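Local coordinates for protein CD180 antigen (Mus musculus, PDB 3T6Q) that may cooperate with MD-1 and TLR4 in the innate response of B-cells to bacterial lipopolysaccharide, leading to NF-kappa-B activation, at residues A[582-586]-A[596-600]; A[472-478]-A[494-499]; A[135-141]-A[158-164]; A[90-96]-A[112-116]. All coordinates share one frame; numbering follows the deposited sequence. Where two conformers were deposited one is given.

Contact 1 of 4, residues A[582-586]-A[596-600]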
loop_
_atom_site.group_PDB
_atom_site.type_symbol
_atom_site.label_atom_id
_atom_site.label_comp_id
_atom_site.label_asym_id
_atom_site.label_seq_id
_atom_site.Cartn_x
_atom_site.Cartn_y
_atom_site.Cartn_z
ATOM N N THR A 582 -18.332 39.046 21.316
ATOM C CA THR A 582 -17.643 40.215 21.914
ATOM C C THR A 582 -16.182 40.405 21.466
ATOM O O THR A 582 -15.728 41.530 21.404
ATOM C CB THR A 582 -17.689 40.240 23.446
ATOM O OG1 THR A 582 -17.013 39.090 23.960
ATOM C CG2 THR A 582 -19.119 40.266 23.917
ATOM N N GLU A 583 -15.452 39.325 21.146
ATOM C CA GLU A 583 -14.090 39.453 20.601
ATOM C C GLU A 583 -13.985 40.102 19.193
ATOM O O GLU A 583 -12.889 40.520 18.784
ATOM C CB GLU A 583 -13.366 38.100 20.589
ATOM C CG GLU A 583 -13.221 37.431 21.949
ATOM C CD GLU A 583 -12.496 36.100 21.844
ATOM O OE1 GLU A 583 -12.536 35.487 20.754
ATOM O OE2 GLU A 583 -11.875 35.667 22.840
ATOM N N ASP A 584 -15.100 40.167 18.468
ATOM C CA ASP A 584 -15.136 40.897 17.200
ATOM C C ASP A 584 -16.028 42.143 17.262
ATOM O O ASP A 584 -16.497 42.626 16.234
ATOM C CB ASP A 584 -15.538 39.959 16.062
ATOM C CG ASP A 584 -14.677 38.704 16.028
ATOM O OD1 ASP A 584 -13.826 38.601 15.129
ATOM O OD2 ASP A 584 -14.834 37.837 16.906
ATOM N N THR A 585 -16.246 42.646 18.478
ATOM C CA THR A 585 -17.046 43.856 18.714
ATOM C C THR A 585 -16.071 44.962 19.157
ATOM O O THR A 585 -15.698 45.044 20.317
ATOM C CB THR A 585 -18.149 43.594 19.749
ATOM O OG1 THR A 585 -18.904 42.468 19.302
ATOM C CG2 THR A 585 -19.109 44.826 19.890
ATOM N N LEU A 586 -15.672 45.781 18.185
ATOM C CA LEU A 586 -14.508 46.655 18.295
ATOM C C LEU A 586 -14.922 48.100 18.054
ATOM O O LEU A 586 -15.908 48.363 17.340
ATOM C CB LEU A 586 -13.444 46.257 17.255
ATOM C CG LEU A 586 -13.138 44.761 17.023
ATOM C CD1 LEU A 586 -12.159 44.530 15.868
ATOM C CD2 LEU A 586 -12.624 44.115 18.291
ATOM N N VAL A 596 -9.828 48.176 18.894
ATOM C CA VAL A 596 -9.836 47.720 20.299
ATOM C C VAL A 596 -11.234 47.174 20.647
ATOM O O VAL A 596 -12.245 47.796 20.324
ATOM C CB VAL A 596 -9.448 48.869 21.283
ATOM C CG1 VAL A 596 -9.518 48.435 22.731
ATOM C CG2 VAL A 596 -8.051 49.425 20.968
ATOM N N ARG A 597 -11.276 46.021 21.313
ATOM C CA ARG A 597 -12.513 45.415 21.826
ATOM C C ARG A 597 -13.142 46.332 22.838
ATOM O O ARG A 597 -12.422 46.901 23.675
ATOM C CB ARG A 597 -12.192 44.083 22.538
ATOM C CG ARG A 597 -11.699 43.008 21.605
ATOM C CD ARG A 597 -11.176 41.804 22.352
ATOM N NE ARG A 597 -10.690 40.835 21.382
ATOM C CZ ARG A 597 -10.193 39.639 21.682
ATOM N NH1 ARG A 597 -10.116 39.244 22.947
ATOM N NH2 ARG A 597 -9.789 38.834 20.702
ATOM N N LEU A 598 -14.472 46.457 22.797
ATOM C CA LEU A 598 -15.151 47.298 23.770
ATOM C C LEU A 598 -14.980 46.769 25.177
ATOM O O LEU A 598 -15.041 47.547 26.128
ATOM C CB LEU A 598 -16.661 47.458 23.499
ATOM C CG LEU A 598 -17.333 47.932 22.200
ATOM C CD1 LEU A 598 -18.495 48.854 22.542
ATOM C CD2 LEU A 598 -16.433 48.590 21.184
ATOM N N SER A 599 -14.804 45.451 25.308
ATOM C CA SER A 599 -14.523 44.840 26.615
ATOM C C SER A 599 -13.226 45.404 27.246
ATOM O O SER A 599 -13.099 45.447 28.467
ATOM C CB SER A 599 -14.483 43.303 26.524
ATOM O OG SER A 599 -13.535 42.869 25.554
ATOM N N ASP A 600 -12.299 45.884 26.413
ATOM C CA ASP A 600 -11.055 46.490 26.907
ATOM C C ASP A 600 -11.085 48.018 27.095
ATOM O O ASP A 600 -10.039 48.620 27.336
ATOM C CB ASP A 600 -9.876 46.067 26.020
ATOM C CG ASP A 600 -9.735 44.566 25.939
ATOM O OD1 ASP A 600 -10.116 43.901 26.929
ATOM O OD2 ASP A 600 -9.275 44.045 24.895
HETATM O O HOH W 1 -15.682 43.669 22.897
HETATM O O HOH W 2 -14.385 40.516 24.357
#
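The guanidinium of Arg597 carries Glu583 on one of its faces, with CB of Glu583 3.6 Å above the plane and over its centre. The carboxylate of Glu583 continues the stack, its plane turned only 22° from that of the guanidinium. The two side chains lie side by side and point the same way, the arginine extended from CG to NE and the glutamate extended beyond CG. Stacking has a price in directionality: Glu583 OE2 stands 4.0 Å from Arg597 NH1, well out of the guanidinium plane, so the salt bridge is long and works through charge alone. Lower on the arginine, its CG meets CD2 of Leu586 at 3.6 Å. Leu586 and Arg597 also form a single beta bridge, where Leu598 N donates to Thr585 O (3.1 Å, 166° at the hydrogen) in the carbonyl plane. That same carbonyl accepts from a water which also donates to Thr582 O and accepts from Ser599 N, so one solvent molecule ties three backbone groups together. A second water joins Thr582 OG1 to Ser599 OG. These links join two loops within the LRRCT range, the C-terminal flank of the leucine-rich repeats, on either side of strand 587-589. Helix 566-574 packs against both loops: its Tyr572 touches Thr582, Thr585 and Leu598, and its Phe568 also packs on Leu598.

Contact 2 of 4, residues A[472-478]-A[494-499]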
loop_
_atom_site.group_PDB
_atom_site.type_symbol
_atom_site.label_atom_id
_atom_site.label_comp_id
_atom_site.label_asym_id
_atom_site.label_seq_id
_atom_site.Cartn_x
_atom_site.Cartn_y
_atom_site.Cartn_z
ATOM N N LEU A 472 -45.338 41.748 6.737
ATOM C CA LEU A 472 -45.074 40.892 7.906
ATOM C C LEU A 472 -46.114 40.975 8.995
ATOM O O LEU A 472 -46.230 40.063 9.809
ATOM C CB LEU A 472 -43.685 41.179 8.518
ATOM C CG LEU A 472 -42.488 41.179 7.566
ATOM C CD1 LEU A 472 -41.282 41.754 8.309
ATOM C CD2 LEU A 472 -42.173 39.764 7.055
ATOM N N GLN A 473 -46.870 42.066 9.036
ATOM C CA GLN A 473 -47.758 42.325 10.174
ATOM C C GLN A 473 -48.935 41.309 10.290
ATOM O O GLN A 473 -49.606 41.267 11.318
ATOM C CB GLN A 473 -48.244 43.792 10.172
ATOM C CG GLN A 473 -47.146 44.873 10.249
ATOM C CD GLN A 473 -46.797 45.322 11.675
ATOM O OE1 GLN A 473 -46.478 44.503 12.523
ATOM N NE2 GLN A 473 -46.822 46.643 11.923
ATOM N N THR A 474 -49.153 40.479 9.262
ATOM C CA THR A 474 -50.137 39.377 9.345
ATOM C C THR A 474 -49.612 38.073 9.965
ATOM O O THR A 474 -50.376 37.117 10.101
ATOM C CB THR A 474 -50.757 39.021 7.956
ATOM O OG1 THR A 474 -49.730 38.564 7.037
ATOM C CG2 THR A 474 -51.528 40.204 7.362
ATOM N N LEU A 475 -48.326 38.020 10.324
ATOM C CA LEU A 475 -47.708 36.749 10.750
ATOM C C LEU A 475 -47.662 36.633 12.292
ATOM O O LEU A 475 -46.600 36.623 12.911
ATOM C CB LEU A 475 -46.299 36.586 10.091
ATOM C CG LEU A 475 -46.374 36.626 8.548
ATOM C CD1 LEU A 475 -44.972 36.686 7.959
ATOM C CD2 LEU A 475 -47.142 35.428 7.981
ATOM N N GLY A 476 -48.832 36.555 12.918
ATOM C CA GLY A 476 -48.926 36.555 14.390
ATOM C C GLY A 476 -48.177 35.445 15.110
ATOM O O GLY A 476 -47.785 35.645 16.261
ATOM N N ARG A 477 -47.966 34.272 14.481
ATOM C CA ARG A 477 -47.200 33.206 15.176
ATOM C C ARG A 477 -45.699 33.187 14.879
ATOM O O ARG A 477 -44.952 32.273 15.294
ATOM C CB ARG A 477 -47.829 31.827 14.927
ATOM C CG ARG A 477 -49.333 31.810 15.194
ATOM C CD ARG A 477 -49.825 30.575 15.926
ATOM N NE ARG A 477 -50.216 30.983 17.275
ATOM C CZ ARG A 477 -50.464 30.168 18.294
ATOM N NH1 ARG A 477 -50.360 28.853 18.153
ATOM N NH2 ARG A 477 -50.810 30.683 19.467
ATOM N N LEU A 478 -45.236 34.180 14.135
ATOM C CA LEU A 478 -43.841 34.169 13.701
ATOM C C LEU A 478 -42.850 34.186 14.852
ATOM O O LEU A 478 -42.934 35.039 15.745
ATOM C CB LEU A 478 -43.575 35.352 12.758
ATOM C CG LEU A 478 -42.281 35.218 11.957
ATOM C CD1 LEU A 478 -42.546 34.117 10.907
ATOM C CD2 LEU A 478 -42.082 36.561 11.233
ATOM N N HIS A 494 -42.636 50.914 14.617
ATOM C CA HIS A 494 -43.860 50.128 14.727
ATOM C C HIS A 494 -43.945 49.056 13.681
ATOM O O HIS A 494 -44.989 48.434 13.548
ATOM C CB HIS A 494 -45.122 51.030 14.694
ATOM C CG HIS A 494 -45.230 51.945 15.885
ATOM N ND1 HIS A 494 -45.306 51.479 17.158
ATOM C CD2 HIS A 494 -45.221 53.337 15.975
ATOM C CE1 HIS A 494 -45.357 52.523 18.009
ATOM N NE2 HIS A 494 -45.304 53.655 17.283
ATOM N N ALA A 495 -42.849 48.804 12.950
ATOM C CA ALA A 495 -42.851 47.817 11.854
ATOM C C ALA A 495 -43.188 46.365 12.240
ATOM O O ALA A 495 -43.693 45.595 11.405
ATOM C CB ALA A 495 -41.521 47.837 11.108
ATOM N N PHE A 496 -42.858 45.990 13.464
ATOM C CA PHE A 496 -42.936 44.596 13.903
ATOM C C PHE A 496 -43.890 44.464 15.089
ATOM O O PHE A 496 -43.904 43.415 15.740
ATOM C CB PHE A 496 -41.568 44.098 14.370
ATOM C CG PHE A 496 -40.489 44.097 13.307
ATOM C CD1 PHE A 496 -40.779 43.848 11.960
ATOM C CD2 PHE A 496 -39.166 44.303 13.686
ATOM C CE1 PHE A 496 -39.756 43.813 11.005
ATOM C CE2 PHE A 496 -38.140 44.252 12.743
ATOM C CZ PHE A 496 -38.442 44.007 11.408
ATOM N N THR A 497 -44.652 45.529 15.384
ATOM C CA THR A 497 -45.502 45.569 16.592
ATOM C C THR A 497 -46.550 44.424 16.704
ATOM O O THR A 497 -46.830 43.945 17.804
ATOM C CB THR A 497 -46.192 46.944 16.777
ATOM O OG1 THR A 497 -45.231 47.993 16.583
ATOM C CG2 THR A 497 -46.748 47.080 18.201
ATOM N N SER A 498 -47.114 44.002 15.573
ATOM C CA SER A 498 -48.075 42.896 15.567
ATOM C C SER A 498 -47.391 41.555 15.809
ATOM O O SER A 498 -48.040 40.583 16.182
ATOM C CB SER A 498 -48.869 42.862 14.260
ATOM O OG SER A 498 -48.012 42.797 13.141
ATOM N N LEU A 499 -46.072 41.508 15.623
ATOM C CA LEU A 499 -45.313 40.243 15.769
ATOM C C LEU A 499 -44.863 40.010 17.203
ATOM O O LEU A 499 -43.721 40.319 17.580
ATOM C CB LEU A 499 -44.109 40.229 14.827
ATOM C CG LEU A 499 -44.529 40.530 13.392
ATOM C CD1 LEU A 499 -43.311 40.947 12.598
ATOM C CD2 LEU A 499 -45.169 39.291 12.784
HETATM O O HOH W 3 -48.172 37.989 17.516
#
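Gln473 OE1 accepts from Ser498 N at 3.2 Å, the nitrogen tilted 28° from the carbonyl plane; Ser498 OG also approaches it, but so closely that this bond is doubtful in detail, and both residues were deposited in two conformers. A bend at chi2 (-92°) turns the amide of Gln473 across the 494-499 turns, where NE2 makes a weak bond to His494 O at 3.0 Å. The same NE2 has a second acceptor in Lys468 O. Both segments are turn-rich loops on successive coils of a leucine-rich-repeat solenoid, in the region of LRR 16 and LRR 17, and overlapping type I turns from His494 to Leu499 present the backbone to the glutamine. Inward of this polar patch, Leu499 pushes its CD2 branch between coils, meeting Leu475 CB at 4.0 Å and Leu478 CB at 4.2 Å, while its CD1 faces Leu472 CB. Leu472 in turn lies alongside Phe496, with CD1 3.7 Å from ring atom CE1; Leu481 of strand 480-482 touches both of them. At the far end of the contact, a water donates to Gly476 O (2.7 Å) and to Ser498 O.

Contact 3 of 4, residues A[135-141]-A[158-164]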
loop_
_atom_site.group_PDB
_atom_site.type_symbol
_atom_site.label_atom_id
_atom_site.label_comp_id
_atom_site.label_asym_id
_atom_site.label_seq_id
_atom_site.Cartn_x
_atom_site.Cartn_y
_atom_site.Cartn_z
ATOM N N TYR A 135 -11.913 0.904 11.245
ATOM C CA TYR A 135 -11.720 1.428 9.880
ATOM C C TYR A 135 -10.357 0.957 9.360
ATOM O O TYR A 135 -9.332 1.313 9.902
ATOM C CB TYR A 135 -11.771 2.960 9.919
ATOM C CG TYR A 135 -13.162 3.468 10.249
ATOM C CD1 TYR A 135 -14.020 3.935 9.229
ATOM C CD2 TYR A 135 -13.633 3.442 11.551
ATOM C CE1 TYR A 135 -15.317 4.405 9.533
ATOM C CE2 TYR A 135 -14.917 3.918 11.862
ATOM C CZ TYR A 135 -15.750 4.373 10.851
ATOM O OH TYR A 135 -17.027 4.844 11.182
ATOM N N LEU A 136 -10.387 0.154 8.316
ATOM C CA LEU A 136 -9.204 -0.502 7.776
ATOM C C LEU A 136 -9.010 -0.118 6.298
ATOM O O LEU A 136 -8.398 -0.854 5.551
ATOM C CB LEU A 136 -9.437 -1.988 7.906
ATOM C CG LEU A 136 -9.615 -2.488 9.385
ATOM C CD1 LEU A 136 -9.845 -3.994 9.356
ATOM C CD2 LEU A 136 -8.385 -2.170 10.227
ATOM N N GLY A 137 -9.577 1.010 5.889
ATOM C CA GLY A 137 -9.556 1.413 4.429
ATOM C C GLY A 137 -8.163 1.676 3.853
ATOM O O GLY A 137 -7.226 1.999 4.603
ATOM N N SER A 138 -8.031 1.570 2.527
ATOM C CA SER A 138 -6.814 2.030 1.801
ATOM C C SER A 138 -5.538 1.276 2.217
ATOM O O SER A 138 -4.436 1.835 2.199
ATOM C CB SER A 138 -6.605 3.541 1.938
ATOM O OG SER A 138 -7.804 4.223 1.569
ATOM N N ASN A 139 -5.706 -0.015 2.471
ATOM C CA ASN A 139 -4.628 -0.920 2.842
ATOM C C ASN A 139 -4.386 -1.988 1.787
ATOM O O ASN A 139 -4.770 -1.773 0.627
ATOM C CB ASN A 139 -4.922 -1.510 4.237
ATOM C CG ASN A 139 -4.666 -0.495 5.333
ATOM O OD1 ASN A 139 -3.639 0.211 5.312
ATOM N ND2 ASN A 139 -5.588 -0.387 6.264
ATOM N N HIS A 140 -3.765 -3.124 2.145
ATOM C CA HIS A 140 -3.519 -4.208 1.181
ATOM C C HIS A 140 -4.319 -5.435 1.589
ATOM O O HIS A 140 -3.951 -6.581 1.279
ATOM C CB HIS A 140 -2.020 -4.639 1.139
ATOM C CG HIS A 140 -1.057 -3.567 0.672
ATOM N ND1 HIS A 140 -0.767 -3.361 -0.635
ATOM C CD2 HIS A 140 -0.273 -2.658 1.396
ATOM C CE1 HIS A 140 0.132 -2.359 -0.744
ATOM N NE2 HIS A 140 0.435 -1.928 0.497
ATOM N N ILE A 141 -5.389 -5.221 2.323
ATOM C CA ILE A 141 -6.138 -6.334 2.946
ATOM C C ILE A 141 -6.893 -7.073 1.844
ATOM O O ILE A 141 -7.518 -6.439 0.957
ATOM C CB ILE A 141 -7.120 -5.771 4.014
ATOM C CG1 ILE A 141 -6.323 -5.205 5.198
ATOM C CG2 ILE A 141 -8.077 -6.838 4.548
ATOM C CD1 ILE A 141 -7.140 -4.373 6.194
ATOM N N LEU A 158 -17.644 -2.033 10.272
ATOM C CA LEU A 158 -16.435 -2.645 9.822
ATOM C C LEU A 158 -16.205 -2.074 8.417
ATOM O O LEU A 158 -16.963 -2.375 7.508
ATOM C CB LEU A 158 -16.613 -4.148 9.705
ATOM C CG LEU A 158 -15.565 -5.149 10.178
ATOM C CD1 LEU A 158 -15.682 -6.518 9.496
ATOM C CD2 LEU A 158 -14.111 -4.655 10.268
ATOM N N ASP A 159 -15.150 -1.291 8.243
ATOM C CA ASP A 159 -14.968 -0.535 7.015
ATOM C C ASP A 159 -13.683 -0.929 6.287
ATOM O O ASP A 159 -12.577 -0.742 6.816
ATOM C CB ASP A 159 -14.985 0.948 7.380
ATOM C CG ASP A 159 -15.067 1.871 6.154
ATOM O OD1 ASP A 159 -14.261 1.723 5.204
ATOM O OD2 ASP A 159 -15.959 2.760 6.134
ATOM N N PHE A 160 -13.836 -1.460 5.075
ATOM C CA PHE A 160 -12.720 -1.896 4.259
ATOM C C PHE A 160 -12.630 -1.101 2.946
ATOM O O PHE A 160 -12.115 -1.611 1.961
ATOM C CB PHE A 160 -12.845 -3.375 3.911
ATOM C CG PHE A 160 -12.732 -4.337 5.079
ATOM C CD1 PHE A 160 -11.480 -4.790 5.533
ATOM C CD2 PHE A 160 -13.887 -4.877 5.666
ATOM C CE1 PHE A 160 -11.393 -5.726 6.582
ATOM C CE2 PHE A 160 -13.803 -5.803 6.713
ATOM C CZ PHE A 160 -12.559 -6.243 7.163
ATOM N N GLN A 161 -13.124 0.137 2.929
ATOM C CA GLN A 161 -13.158 0.929 1.680
ATOM C C GLN A 161 -11.775 0.934 0.990
ATOM O O GLN A 161 -10.778 1.153 1.649
ATOM C CB GLN A 161 -13.568 2.373 1.995
ATOM C CG GLN A 161 -13.467 3.277 0.760
ATOM C CD GLN A 161 -14.259 4.575 0.837
ATOM O OE1 GLN A 161 -13.928 5.546 0.143
ATOM N NE2 GLN A 161 -15.324 4.587 1.613
ATOM N N ASN A 162 -11.709 0.692 -0.323
ATOM C CA ASN A 162 -10.418 0.809 -1.025
ATOM C C ASN A 162 -9.352 -0.232 -0.594
ATOM O O ASN A 162 -8.244 0.122 -0.195
ATOM C CB ASN A 162 -9.867 2.256 -0.920
ATOM C CG ASN A 162 -8.678 2.508 -1.849
ATOM O OD1 ASN A 162 -8.597 1.959 -2.954
ATOM N ND2 ASN A 162 -7.794 3.384 -1.435
ATOM N N ASN A 163 -9.681 -1.529 -0.702
ATOM C CA ASN A 163 -8.730 -2.596 -0.371
ATOM C C ASN A 163 -8.677 -3.566 -1.541
ATOM O O ASN A 163 -9.091 -3.221 -2.633
ATOM C CB ASN A 163 -9.094 -3.268 0.976
ATOM C CG ASN A 163 -8.451 -2.561 2.176
ATOM O OD1 ASN A 163 -7.247 -2.641 2.362
ATOM N ND2 ASN A 163 -9.236 -1.846 2.960
ATOM N N ALA A 164 -8.130 -4.751 -1.334
ATOM C CA ALA A 164 -7.907 -5.683 -2.403
ATOM C C ALA A 164 -8.758 -6.916 -2.171
ATOM O O ALA A 164 -8.318 -8.043 -2.410
ATOM C CB ALA A 164 -6.426 -6.061 -2.443
HETATM O O HOH W 4 -11.950 2.693 6.460
HETATM O O HOH W 5 -5.602 0.153 -1.212
#
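Successive turns of a leucine-rich-repeat solenoid, here LRR 5 and LRR 6, meet at the point where each coil leaves its short parallel strand and its asparagine turns inward. Tyr135 and Asp159 pair in parallel register, and Leu136 N donates to Asp159 O at 2.8 Å. Farther on, Ser138 N donates to Gln161 O, and Ala164 N to Ile141 O. Between these backbone bonds lies the amide of Asn163. Its ND2 donates to Leu136 O (2.9 Å), the acceptor nearly in the amide plane although the nitrogen stands above the carbonyl plane, and also donates to Phe160 O of its own coil. Its OD1 accepts from Ile141 N at 3.2 Å and, weakly, from Asn139 N. On the strand side, CB of Asp159 sits 3.6 Å from CD1 of the Tyr135 ring; with CG anti to the backbone nitrogen (chi1 -169°), OD1 also reaches Gln161 N in an Asx turn. Inside the coil, Leu136 CD1 meets Phe160 CE1 at 3.6 Å, and the Ile141 side chain crosses that of Phe160 at about a right angle, Ile141 CG2 4.0 Å from Phe160 CE1. Where the coil meets a chain of another protein, Asn162 ND2 donates to Ser138 OG (3.1 Å), a hydroxyl that also bonds an acidic side chain of that chain. His140 stacks on His140 of a second copy of this protein. The four polar links of Asn163 to backbone groups, one of them weak, hold its amide in a definite rotation and satisfy peptide groups that have left regular strand pairing.

Contact 4 of 4, residues A[90-96]-A[112-116]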
loop_
_atom_site.group_PDB
_atom_site.type_symbol
_atom_site.label_atom_id
_atom_site.label_comp_id
_atom_site.label_asym_id
_atom_site.label_seq_id
_atom_site.Cartn_x
_atom_site.Cartn_y
_atom_site.Cartn_z
ATOM N N ALA A 90 -2.791 6.740 8.239
ATOM C CA ALA A 90 -1.735 7.296 7.379
ATOM C C ALA A 90 -0.343 7.320 8.050
ATOM O O ALA A 90 0.477 8.218 7.778
ATOM C CB ALA A 90 -2.089 8.674 6.832
ATOM N N ASN A 91 -0.103 6.339 8.925
ATOM C CA ASN A 91 1.234 6.129 9.520
ATOM C C ASN A 91 1.872 4.896 8.897
ATOM O O ASN A 91 1.211 3.873 8.732
ATOM C CB ASN A 91 1.154 5.985 11.073
ATOM C CG ASN A 91 0.895 7.292 11.732
ATOM O OD1 ASN A 91 1.790 8.166 11.770
ATOM N ND2 ASN A 91 -0.345 7.500 12.180
ATOM N N PRO A 92 3.162 4.977 8.542
ATOM C CA PRO A 92 3.769 3.820 7.856
ATOM C C PRO A 92 4.255 2.709 8.819
ATOM O O PRO A 92 5.481 2.452 8.967
ATOM C CB PRO A 92 4.959 4.470 7.108
ATOM C CG PRO A 92 5.376 5.596 8.048
ATOM C CD PRO A 92 4.052 6.158 8.537
ATOM N N LEU A 93 3.300 2.026 9.446
ATOM C CA LEU A 93 3.627 1.190 10.601
ATOM C C LEU A 93 4.351 -0.075 10.159
ATOM O O LEU A 93 3.888 -0.790 9.300
ATOM C CB LEU A 93 2.349 0.784 11.365
ATOM C CG LEU A 93 1.512 1.945 11.911
ATOM C CD1 LEU A 93 0.193 1.462 12.517
ATOM C CD2 LEU A 93 2.340 2.697 12.952
ATOM N N ILE A 94 5.479 -0.353 10.795
ATOM C CA ILE A 94 6.229 -1.596 10.572
ATOM C C ILE A 94 5.753 -2.687 11.548
ATOM O O ILE A 94 5.652 -3.847 11.179
ATOM C CB ILE A 94 7.748 -1.350 10.738
ATOM C CG1 ILE A 94 8.209 -0.281 9.721
ATOM C CG2 ILE A 94 8.554 -2.668 10.550
ATOM C CD1 ILE A 94 9.585 0.283 10.019
ATOM N N PHE A 95 5.480 -2.316 12.794
ATOM C CA PHE A 95 5.060 -3.340 13.764
ATOM C C PHE A 95 4.360 -2.718 14.920
ATOM O O PHE A 95 4.704 -1.636 15.345
ATOM C CB PHE A 95 6.269 -4.143 14.312
ATOM C CG PHE A 95 5.902 -5.488 14.925
ATOM C CD1 PHE A 95 5.626 -6.588 14.120
ATOM C CD2 PHE A 95 5.880 -5.656 16.327
ATOM C CE1 PHE A 95 5.314 -7.825 14.685
ATOM C CE2 PHE A 95 5.569 -6.888 16.901
ATOM C CZ PHE A 95 5.282 -7.973 16.068
ATOM N N MET A 96 3.426 -3.471 15.483
ATOM C CA MET A 96 2.672 -2.993 16.618
ATOM C C MET A 96 2.686 -4.122 17.653
ATOM O O MET A 96 2.308 -5.276 17.361
ATOM C CB MET A 96 1.250 -2.652 16.153
ATOM C CG MET A 96 0.319 -2.301 17.295
ATOM S SD MET A 96 -1.261 -1.750 16.598
ATOM C CE MET A 96 -1.985 -0.965 18.026
ATOM N N PHE A 112 -7.407 2.839 11.349
ATOM C CA PHE A 112 -6.112 2.285 10.931
ATOM C C PHE A 112 -6.019 2.383 9.395
ATOM O O PHE A 112 -5.489 1.505 8.734
ATOM C CB PHE A 112 -6.024 0.831 11.388
ATOM C CG PHE A 112 -4.831 0.540 12.240
ATOM C CD1 PHE A 112 -3.730 -0.129 11.707
ATOM C CD2 PHE A 112 -4.819 0.915 13.587
ATOM C CE1 PHE A 112 -2.623 -0.407 12.484
ATOM C CE2 PHE A 112 -3.710 0.617 14.385
ATOM C CZ PHE A 112 -2.618 -0.017 13.822
ATOM N N ILE A 113 -6.522 3.490 8.854
ATOM C CA ILE A 113 -6.619 3.682 7.396
ATOM C C ILE A 113 -5.221 3.930 6.785
ATOM O O ILE A 113 -4.411 4.688 7.318
ATOM C CB ILE A 113 -7.633 4.845 7.104
ATOM C CG1 ILE A 113 -9.063 4.423 7.495
ATOM C CG2 ILE A 113 -7.580 5.316 5.636
ATOM C CD1 ILE A 113 -10.034 5.595 7.700
ATOM N N GLN A 114 -4.959 3.317 5.625
ATOM C CA GLN A 114 -3.737 3.602 4.883
ATOM C C GLN A 114 -2.531 3.577 5.839
ATOM O O GLN A 114 -1.751 4.542 5.950
ATOM C CB GLN A 114 -3.786 4.917 4.088
ATOM C CG GLN A 114 -2.762 4.925 2.938
ATOM C CD GLN A 114 -2.798 6.219 2.130
ATOM O OE1 GLN A 114 -2.457 7.281 2.646
ATOM N NE2 GLN A 114 -3.193 6.126 0.854
ATOM N N THR A 115 -2.391 2.435 6.498
ATOM C CA THR A 115 -1.237 2.147 7.356
ATOM C C THR A 115 -0.323 1.098 6.716
ATOM O O THR A 115 0.594 0.575 7.375
ATOM C CB THR A 115 -1.708 1.648 8.741
ATOM O OG1 THR A 115 -2.695 0.632 8.523
ATOM C CG2 THR A 115 -2.326 2.831 9.517
ATOM N N GLY A 116 -0.602 0.720 5.478
ATOM C CA GLY A 116 0.239 -0.241 4.772
ATOM C C GLY A 116 0.022 -1.702 5.108
ATOM O O GLY A 116 0.775 -2.567 4.638
HETATM O O HOH W 6 1.974 -1.919 7.626
#
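Phe112 receives two side chains from the preceding coil: Leu93 brings CD1 to 3.4 Å from ring atom CE1, crossing the phenylalanine at about a right angle, while Met96 sets SD 3.5 Å from CZ. The sulfur lies 4.8 Å from the ring centroid and 70° off the normal, an oblique Met-aromatic contact. Both the first torsion (chi1 173°) and the rest of the Met96 chain are extended, which carries SD out to the ring. Ile72 of strand 71-72 touches both Leu93 and Met96, extending this close-packed interior into the coil before. The other flank is held by backbone and solvent. Ala90 N donates to Ile113 O at 2.8 Å with a 159° angle at the hydrogen, and alpha-carbon hydrogens of Ala90 and Thr115 point to Gln114 O and Asn91 O. Beyond them, a water lies 2.8 Å from Leu93 O and 2.9 Å from Thr115 O. Ala90 N to Ile113 O is the clear direct hydrogen bond between segments 90-96 and 112-116, and the apolar interior does the rest, while the polar ends of Asn91 and Gln114 are satisfied elsewhere, Asn91 by Leu64 and Gln114 by the backbone of another protein's chain.

In the fold
Contacts 3 and 4 are neighbours in the solenoid, their centres about 12 Å apart; contact 4 joins LRR 3 to LRR 4 and contact 3 joins LRR 5 to LRR 6. Between them Asn139 OD1 probably accepts from Thr115 N at 2.8 Å, and Gly137 O likewise from Gln114 N at 2.8 Å, so the same asparagine role recurs one coil earlier. Both also lie within reach of other protein chains in the assembly. Contact 2 is on the opposite side of the chain's centre, about 57 Å from contact 3 between centres, and contact 1 ends the series in the LRRCT region, its centre about 33 Å from that of contact 2. No other protein chain of the assembly touches contacts 1 and 2.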